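Dihydrodipicolinate synthase (Bacillus clausii KSM-K16, PDB 3E96) probably catalyses, as a TIM-barrel lyase of the DapA family, the condensation of pyruvate with aspartate semialdehyde that leads toward lysine. Local coordinates at residues E58-L62 and V277-P281; G54-E58 and N260-K265. All blocks are in the same frame, centred on the assembly; numbering follows the deposited sequence.

Contact 1. Residues E58-L62 and V277-P281; sequences EFYAL and VTRAP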
ATOM      1  N   GLU B  58       2.269 -11.124  -6.413  1.00 12.13           N
ATOM      2  CA  GLU B  58       1.279 -10.799  -5.386  1.00 10.70           C
ATOM      3  C   GLU B  58       1.929 -10.771  -4.002  1.00 10.11           C
ATOM      4  O   GLU B  58       1.411 -11.310  -3.025  1.00  9.94           O
ATOM      5  CB  GLU B  58       0.112 -11.785  -5.427  1.00 11.67           C
ATOM      6  CG  GLU B  58      -0.756 -11.617  -6.664  1.00 10.81           C
ATOM      7  CD  GLU B  58      -1.865 -12.644  -6.746  1.00 12.47           C
ATOM      8  OE1 GLU B  58      -2.927 -12.436  -6.115  1.00 12.69           O
ATOM      9  OE2 GLU B  58      -1.663 -13.673  -7.436  1.00 12.33           O
ATOM     10  N   PHE B  59       3.081 -10.113  -3.945  1.00 11.08           N
ATOM     11  CA  PHE B  59       3.859  -9.957  -2.723  1.00 11.10           C
ATOM     12  C   PHE B  59       3.035  -9.555  -1.497  1.00 11.40           C
ATOM     13  O   PHE B  59       3.146 -10.169  -0.430  1.00 10.64           O
ATOM     14  CB  PHE B  59       4.954  -8.915  -2.976  1.00 11.85           C
ATOM     15  CG  PHE B  59       5.716  -8.513  -1.751  1.00 11.04           C
ATOM     16  CD1 PHE B  59       6.513  -9.428  -1.078  1.00 12.17           C
ATOM     17  CD2 PHE B  59       5.662  -7.199  -1.289  1.00 11.91           C
ATOM     18  CE1 PHE B  59       7.252  -9.046   0.036  1.00 10.96           C
ATOM     19  CE2 PHE B  59       6.396  -6.806  -0.176  1.00 13.90           C
ATOM     20  CZ  PHE B  59       7.195  -7.733   0.488  1.00 13.00           C
ATOM     21  N   TYR B  60       2.205  -8.527  -1.641  1.00 10.30           N
ATOM     22  CA  TYR B  60       1.408  -8.051  -0.517  1.00 10.19           C
ATOM     23  C   TYR B  60       0.316  -8.998  -0.038  1.00 11.90           C
ATOM     24  O   TYR B  60      -0.277  -8.781   1.020  1.00 11.68           O
ATOM     25  CB  TYR B  60       0.832  -6.676  -0.847  1.00 11.17           C
ATOM     26  CG  TYR B  60       1.920  -5.628  -0.929  1.00  9.51           C
ATOM     27  CD1 TYR B  60       2.688  -5.313   0.190  1.00 11.10           C
ATOM     28  CD2 TYR B  60       2.209  -4.980  -2.130  1.00 11.66           C
ATOM     29  CE1 TYR B  60       3.719  -4.382   0.121  1.00 10.48           C
ATOM     30  CE2 TYR B  60       3.241  -4.043  -2.212  1.00 12.61           C
ATOM     31  CZ  TYR B  60       3.990  -3.751  -1.077  1.00 12.63           C
ATOM     32  OH  TYR B  60       5.001  -2.820  -1.140  1.00 12.25           O
ATOM     33  N   ALA B  61       0.056 -10.052  -0.808  1.00 11.31           N
ATOM     34  CA  ALA B  61      -0.952 -11.041  -0.418  1.00 10.91           C
ATOM     35  C   ALA B  61      -0.273 -12.200   0.317  1.00 11.92           C
ATOM     36  O   ALA B  61      -0.928 -13.152   0.751  1.00 10.97           O
ATOM     37  CB  ALA B  61      -1.681 -11.559  -1.654  1.00  9.86           C
ATOM     38  N   LEU B  62       1.048 -12.115   0.459  1.00 12.23           N
ATOM     39  CA  LEU B  62       1.812 -13.155   1.147  1.00 12.37           C
ATOM     40  C   LEU B  62       2.143 -12.747   2.576  1.00 12.44           C
ATOM     41  O   LEU B  62       2.328 -11.567   2.867  1.00 11.81           O
ATOM     42  CB  LEU B  62       3.137 -13.418   0.419  1.00 11.95           C
ATOM     43  CG  LEU B  62       3.140 -13.741  -1.079  1.00 11.96           C
ATOM     44  CD1 LEU B  62       4.585 -13.807  -1.567  1.00 13.42           C
ATOM     45  CD2 LEU B  62       2.422 -15.056  -1.336  1.00 12.74           C
ATOM     46  N   VAL B 277      -5.339 -19.512  -8.891  1.00 16.48           N
ATOM     47  CA  VAL B 277      -6.049 -18.240  -8.832  1.00 16.44           C
ATOM     48  C   VAL B 277      -5.296 -17.163  -8.059  1.00 15.08           C
ATOM     49  O   VAL B 277      -4.226 -17.407  -7.501  1.00 12.95           O
ATOM     50  CB  VAL B 277      -7.419 -18.410  -8.147  1.00 16.20           C
ATOM     51  CG1 VAL B 277      -8.286 -19.374  -8.937  1.00 17.89           C
ATOM     52  CG2 VAL B 277      -7.217 -18.919  -6.716  1.00 18.27           C
ATOM     53  N   THR B 278      -5.868 -15.965  -8.041  1.00 14.83           N
ATOM     54  CA  THR B 278      -5.283 -14.856  -7.297  1.00 15.31           C
ATOM     55  C   THR B 278      -5.879 -14.915  -5.894  1.00 15.58           C
ATOM     56  O   THR B 278      -6.866 -15.620  -5.666  1.00 15.98           O
ATOM     57  CB  THR B 278      -5.647 -13.480  -7.923  1.00 15.31           C
ATOM     58  OG1 THR B 278      -7.065 -13.406  -8.142  1.00 15.25           O
ATOM     59  CG2 THR B 278      -4.912 -13.272  -9.242  1.00 14.89           C
ATOM     60  N   ARG B 279      -5.270 -14.204  -4.952  1.00 14.74           N
ATOM     61  CA  ARG B 279      -5.790 -14.148  -3.590  1.00 15.34           C
ATOM     62  C   ARG B 279      -6.521 -12.817  -3.427  1.00 14.90           C
ATOM     63  O   ARG B 279      -6.191 -11.838  -4.101  1.00 12.41           O
ATOM     64  CB  ARG B 279      -4.658 -14.203  -2.557  1.00 16.26           C
ATOM     65  CG  ARG B 279      -4.179 -15.601  -2.173  1.00 14.48           C
ATOM     66  CD  ARG B 279      -3.119 -15.521  -1.075  1.00 15.09           C
ATOM     67  NE  ARG B 279      -2.632 -16.840  -0.674  1.00 12.18           N
ATOM     68  CZ  ARG B 279      -1.621 -17.049   0.161  1.00 12.68           C
ATOM     69  NH1 ARG B 279      -1.249 -18.289   0.458  1.00 13.39           N
ATOM     70  NH2 ARG B 279      -0.977 -16.023   0.702  1.00 12.46           N
ATOM     71  N   ALA B 280      -7.525 -12.782  -2.557  1.00 14.34           N
ATOM     72  CA  ALA B 280      -8.230 -11.530  -2.293  1.00 15.91           C
ATOM     73  C   ALA B 280      -7.068 -10.623  -1.886  1.00 14.67           C
ATOM     74  O   ALA B 280      -6.123 -11.093  -1.257  1.00 13.65           O
ATOM     75  CB  ALA B 280      -9.201 -11.705  -1.128  1.00 15.69           C
ATOM     76  N   PRO B 281      -7.146  -9.309  -2.162  1.00 14.90           N
ATOM     77  CA  PRO B 281      -8.182  -8.492  -2.804  1.00 13.82           C
ATOM     78  C   PRO B 281      -8.464  -8.560  -4.310  1.00 13.62           C
ATOM     79  O   PRO B 281      -8.939  -7.581  -4.885  1.00 11.41           O
ATOM     80  CB  PRO B 281      -7.805  -7.081  -2.366  1.00 15.27           C
ATOM     81  CG  PRO B 281      -6.306  -7.132  -2.427  1.00 15.42           C
ATOM     82  CD  PRO B 281      -5.996  -8.470  -1.768  1.00 14.73           C
TER
HETATM   83  O   HOH W   1      -3.743 -10.475  -4.392  1.00 13.54           O

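Contact 2. Residues G54-E58 and N260-K265; sequences GNTSE and NVVVIK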
ATOM      1  N   GLY B  54       7.792 -10.097  -6.269  1.00 12.67           N
ATOM      2  CA  GLY B  54       7.569  -8.895  -7.051  1.00 12.89           C
ATOM      3  C   GLY B  54       6.073  -8.650  -6.976  1.00 14.67           C
ATOM      4  O   GLY B  54       5.350  -9.434  -6.360  1.00 13.71           O
ATOM      5  N   ASN B  55       5.575  -7.585  -7.587  1.00 16.58           N
ATOM      6  CA  ASN B  55       4.143  -7.346  -7.498  1.00 17.95           C
ATOM      7  C   ASN B  55       3.327  -8.327  -8.328  1.00 15.83           C
ATOM      8  O   ASN B  55       2.187  -8.621  -7.989  1.00 15.73           O
ATOM      9  CB  ASN B  55       3.822  -5.895  -7.852  1.00 21.65           C
ATOM     10  CG  ASN B  55       3.865  -4.988  -6.629  1.00 24.39           C
ATOM     11  OD1 ASN B  55       4.319  -3.850  -6.702  1.00 26.10           O
ATOM     12  ND2 ASN B  55       3.384  -5.497  -5.491  1.00 21.18           N
ATOM     13  N   THR B  56       3.921  -8.855  -9.396  1.00 14.74           N
ATOM     14  CA  THR B  56       3.228  -9.833 -10.229  1.00 13.52           C
ATOM     15  C   THR B  56       3.095 -11.118  -9.404  1.00 13.45           C
ATOM     16  O   THR B  56       2.212 -11.939  -9.647  1.00 11.34           O
ATOM     17  CB  THR B  56       4.023 -10.150 -11.511  1.00 14.85           C
ATOM     18  OG1 THR B  56       4.379  -8.927 -12.166  1.00 16.19           O
ATOM     19  CG2 THR B  56       3.179 -10.992 -12.469  1.00 12.69           C
ATOM     20  N   SER B  57       3.982 -11.266  -8.421  1.00 12.57           N
ATOM     21  CA  SER B  57       3.995 -12.427  -7.526  1.00 12.69           C
ATOM     22  C   SER B  57       2.970 -12.258  -6.407  1.00 12.52           C
ATOM     23  O   SER B  57       2.836 -13.135  -5.548  1.00 12.64           O
ATOM     24  CB  SER B  57       5.374 -12.578  -6.872  1.00 13.37           C
ATOM     25  OG  SER B  57       6.421 -12.341  -7.792  1.00 14.32           O
ATOM     26  N   GLU B  58       2.269 -11.124  -6.413  1.00 12.13           N
ATOM     27  CA  GLU B  58       1.279 -10.799  -5.386  1.00 10.70           C
ATOM     28  C   GLU B  58       1.929 -10.771  -4.002  1.00 10.11           C
ATOM     29  O   GLU B  58       1.411 -11.310  -3.025  1.00  9.94           O
ATOM     30  CB  GLU B  58       0.112 -11.785  -5.427  1.00 11.67           C
ATOM     31  CG  GLU B  58      -0.756 -11.617  -6.664  1.00 10.81           C
ATOM     32  CD  GLU B  58      -1.865 -12.644  -6.746  1.00 12.47           C
ATOM     33  OE1 GLU B  58      -2.927 -12.436  -6.115  1.00 12.69           O
ATOM     34  OE2 GLU B  58      -1.663 -13.673  -7.436  1.00 12.33           O
ATOM     35  N   ASN B 260      -4.181  -6.856 -13.445  1.00 14.51           N
ATOM     36  CA  ASN B 260      -2.774  -7.160 -13.692  1.00 13.07           C
ATOM     37  C   ASN B 260      -2.296  -8.609 -13.591  1.00 13.90           C
ATOM     38  O   ASN B 260      -1.621  -9.106 -14.498  1.00 13.36           O
ATOM     39  CB  ASN B 260      -1.892  -6.273 -12.811  1.00 17.68           C
ATOM     40  CG  ASN B 260      -0.429  -6.358 -13.189  1.00 21.32           C
ATOM     41  OD1 ASN B 260       0.232  -7.367 -12.943  1.00 23.46           O
ATOM     42  ND2 ASN B 260       0.082  -5.300 -13.803  1.00 22.65           N
ATOM     43  N   VAL B 261      -2.633  -9.286 -12.501  1.00 11.90           N
ATOM     44  CA  VAL B 261      -2.199 -10.670 -12.319  1.00 12.08           C
ATOM     45  C   VAL B 261      -3.272 -11.688 -12.682  1.00 13.12           C
ATOM     46  O   VAL B 261      -2.975 -12.723 -13.284  1.00 13.20           O
ATOM     47  CB  VAL B 261      -1.751 -10.923 -10.857  1.00 11.76           C
ATOM     48  CG1 VAL B 261      -1.403 -12.406 -10.657  1.00 12.43           C
ATOM     49  CG2 VAL B 261      -0.545 -10.049 -10.524  1.00 13.48           C
ATOM     50  N   VAL B 262      -4.518 -11.400 -12.325  1.00 11.93           N
ATOM     51  CA  VAL B 262      -5.587 -12.344 -12.618  1.00 12.96           C
ATOM     52  C   VAL B 262      -5.700 -12.644 -14.118  1.00 13.79           C
ATOM     53  O   VAL B 262      -5.996 -13.775 -14.495  1.00 13.49           O
ATOM     54  CB  VAL B 262      -6.944 -11.864 -12.037  1.00 13.55           C
ATOM     55  CG1 VAL B 262      -7.364 -10.552 -12.670  1.00 12.78           C
ATOM     56  CG2 VAL B 262      -8.000 -12.950 -12.237  1.00 14.73           C
ATOM     57  N   VAL B 263      -5.450 -11.651 -14.970  1.00 13.07           N
ATOM     58  CA  VAL B 263      -5.500 -11.879 -16.420  1.00 13.80           C
ATOM     59  C   VAL B 263      -4.400 -12.873 -16.809  1.00 13.91           C
ATOM     60  O   VAL B 263      -4.616 -13.774 -17.631  1.00 14.27           O
ATOM     61  CB  VAL B 263      -5.296 -10.565 -17.220  1.00 13.62           C
ATOM     62  CG1 VAL B 263      -5.042 -10.878 -18.697  1.00 13.96           C
ATOM     63  CG2 VAL B 263      -6.532  -9.684 -17.086  1.00 12.83           C
ATOM     64  N   ILE B 264      -3.219 -12.708 -16.216  1.00 12.87           N
ATOM     65  CA  ILE B 264      -2.104 -13.609 -16.491  1.00 13.97           C
ATOM     66  C   ILE B 264      -2.459 -15.043 -16.079  1.00 14.49           C
ATOM     67  O   ILE B 264      -2.253 -15.994 -16.846  1.00 13.57           O
ATOM     68  CB  ILE B 264      -0.826 -13.174 -15.727  1.00 14.22           C
ATOM     69  CG1 ILE B 264      -0.266 -11.890 -16.341  1.00 15.42           C
ATOM     70  CG2 ILE B 264       0.228 -14.275 -15.780  1.00 15.66           C
ATOM     71  CD1 ILE B 264       0.950 -11.342 -15.617  1.00 17.52           C
ATOM     72  N   LYS B 265      -3.001 -15.195 -14.875  1.00 11.84           N
ATOM     73  CA  LYS B 265      -3.358 -16.520 -14.377  1.00 14.04           C
ATOM     74  C   LYS B 265      -4.455 -17.225 -15.159  1.00 15.00           C
ATOM     75  O   LYS B 265      -4.367 -18.430 -15.407  1.00 15.44           O
ATOM     76  CB  LYS B 265      -3.731 -16.446 -12.891  1.00 12.21           C
ATOM     77  CG  LYS B 265      -2.518 -16.208 -11.987  1.00 11.98           C
ATOM     78  CD  LYS B 265      -2.843 -16.356 -10.505  1.00 12.02           C
ATOM     79  CE  LYS B 265      -1.572 -16.233  -9.665  1.00 11.25           C
ATOM     80  NZ  LYS B 265      -1.844 -16.212  -8.191  1.00 10.55           N
TER
HETATM   81  O   HOH W   2       2.667  -7.060 -12.125  1.00 30.46           O

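Contact 1. Residues E58-L62 and V277-P281
Glu58 reaches across to the backbone of Arg279, whose N-H points almost straight (165°) at carboxylate oxygen OE1, with 3.2 Å between Arg279 N and Glu58 OE1. The donor meets the syn side of OE1, 15° out of the carboxylate plane. A water donates both to the same oxygen and to Arg279 O, so OE1 takes the N-H directly and is tied to the C=O of the same residue through the water, while OE2 pairs with Lys265. Thr278 crosses the glutamate at about a right angle and lays CB 3.4 Å from Glu58 OE1; its own OG1 binds Val282 O. Residues 59-61 form a 3-10 turn, at whose end Ala61 CB meets Arg279 CB at 4.1 Å. Extended from CG to NE, the arginine passes this methyl and brings its guanidinium edge to Ala61 O. Arg279 NH2 lies 2.9 Å from Ala61 O, which sits exactly in the guanidinium plane although the donor is tilted 29° from the carbonyl plane. Leu62 CD2 approaches Arg279 NH2 to 4.1 Å. Glu66 and Gly28 O hold the other guanidinium nitrogens. Here the loop after the second strand of the TIM barrel meets the linker between helices 262-270 and 287-299, and Ala61 and Ala280 also pack on the second subunit.

Contact 2. Residues G54-E58 and N260-K265
The Glu58 carboxylate has Val261 CG1 lying off its plane on one side, 3.5 Å from Glu58 OE2, whereas the ammonium of Lys265 comes end-on to OE2, nearly along the C-O axis. Lys265 NZ and Glu58 OE2 form a salt bridge of 2.7 Å, the two chains arriving from opposite directions. The fully extended lysine (chi3 175°) carries its charge from the helix to this oxygen, and NZ is also bound to Val277 O and Thr21 O. A smaller, uncharged alanine in place of Glu58 would probably leave the buried Lys265 ammonium without its counter-charge and Arg279 N without its acceptor. At the other flat group, the Asn260 amide, OD1 accepts a bond from Arg252 and another from a water, 2.6 Å from Asn260 OD1, which also bonds Thr56 OG1. Between these polar ends Val261 wedges against the turn of residues 55-58, its CG2 3.5 Å from Thr56 O. With Thr56 CG2 anti to the backbone N (chi1 -51° for OG1), this methyl faces Ile264 CD1 at 3.9 Å while the hydroxyl keeps to the water. Tyr119 of the second subunit packs on Asn55, Asn260 and Val261. The Gly54-Glu58 sequence GNTSE, whose last four residues make a type I turn, resembles the GTTGE motif of dihydrodipicolinate synthases, and Thr56 is a predicted pyruvate-binding residue, consistent with a substrate-site loop backed by helix 262-270.

Contacts 1 and 2 lie with their centres about 8 Å apart and share Glu58, whose two carboxylate oxygens divide the work, OE1 serving 277-281 and OE2 the helix of 260-265. The two partner segments also join directly: Lys265 NZ is 2.8 Å from Val277 O, a probable hydrogen bond, and Thr278 CG2 packs 3.6 Å from Val262 CA. Contact 2 is the nearer to the predicted catalytic site, with the side chain of Thr56 about 9 Å from that of Lys167, the likely Schiff-base lysine, and Asn55 about 5 Å from that of Tyr143. Contact 1 lies farther from the chain centre, and both touch the second subunit.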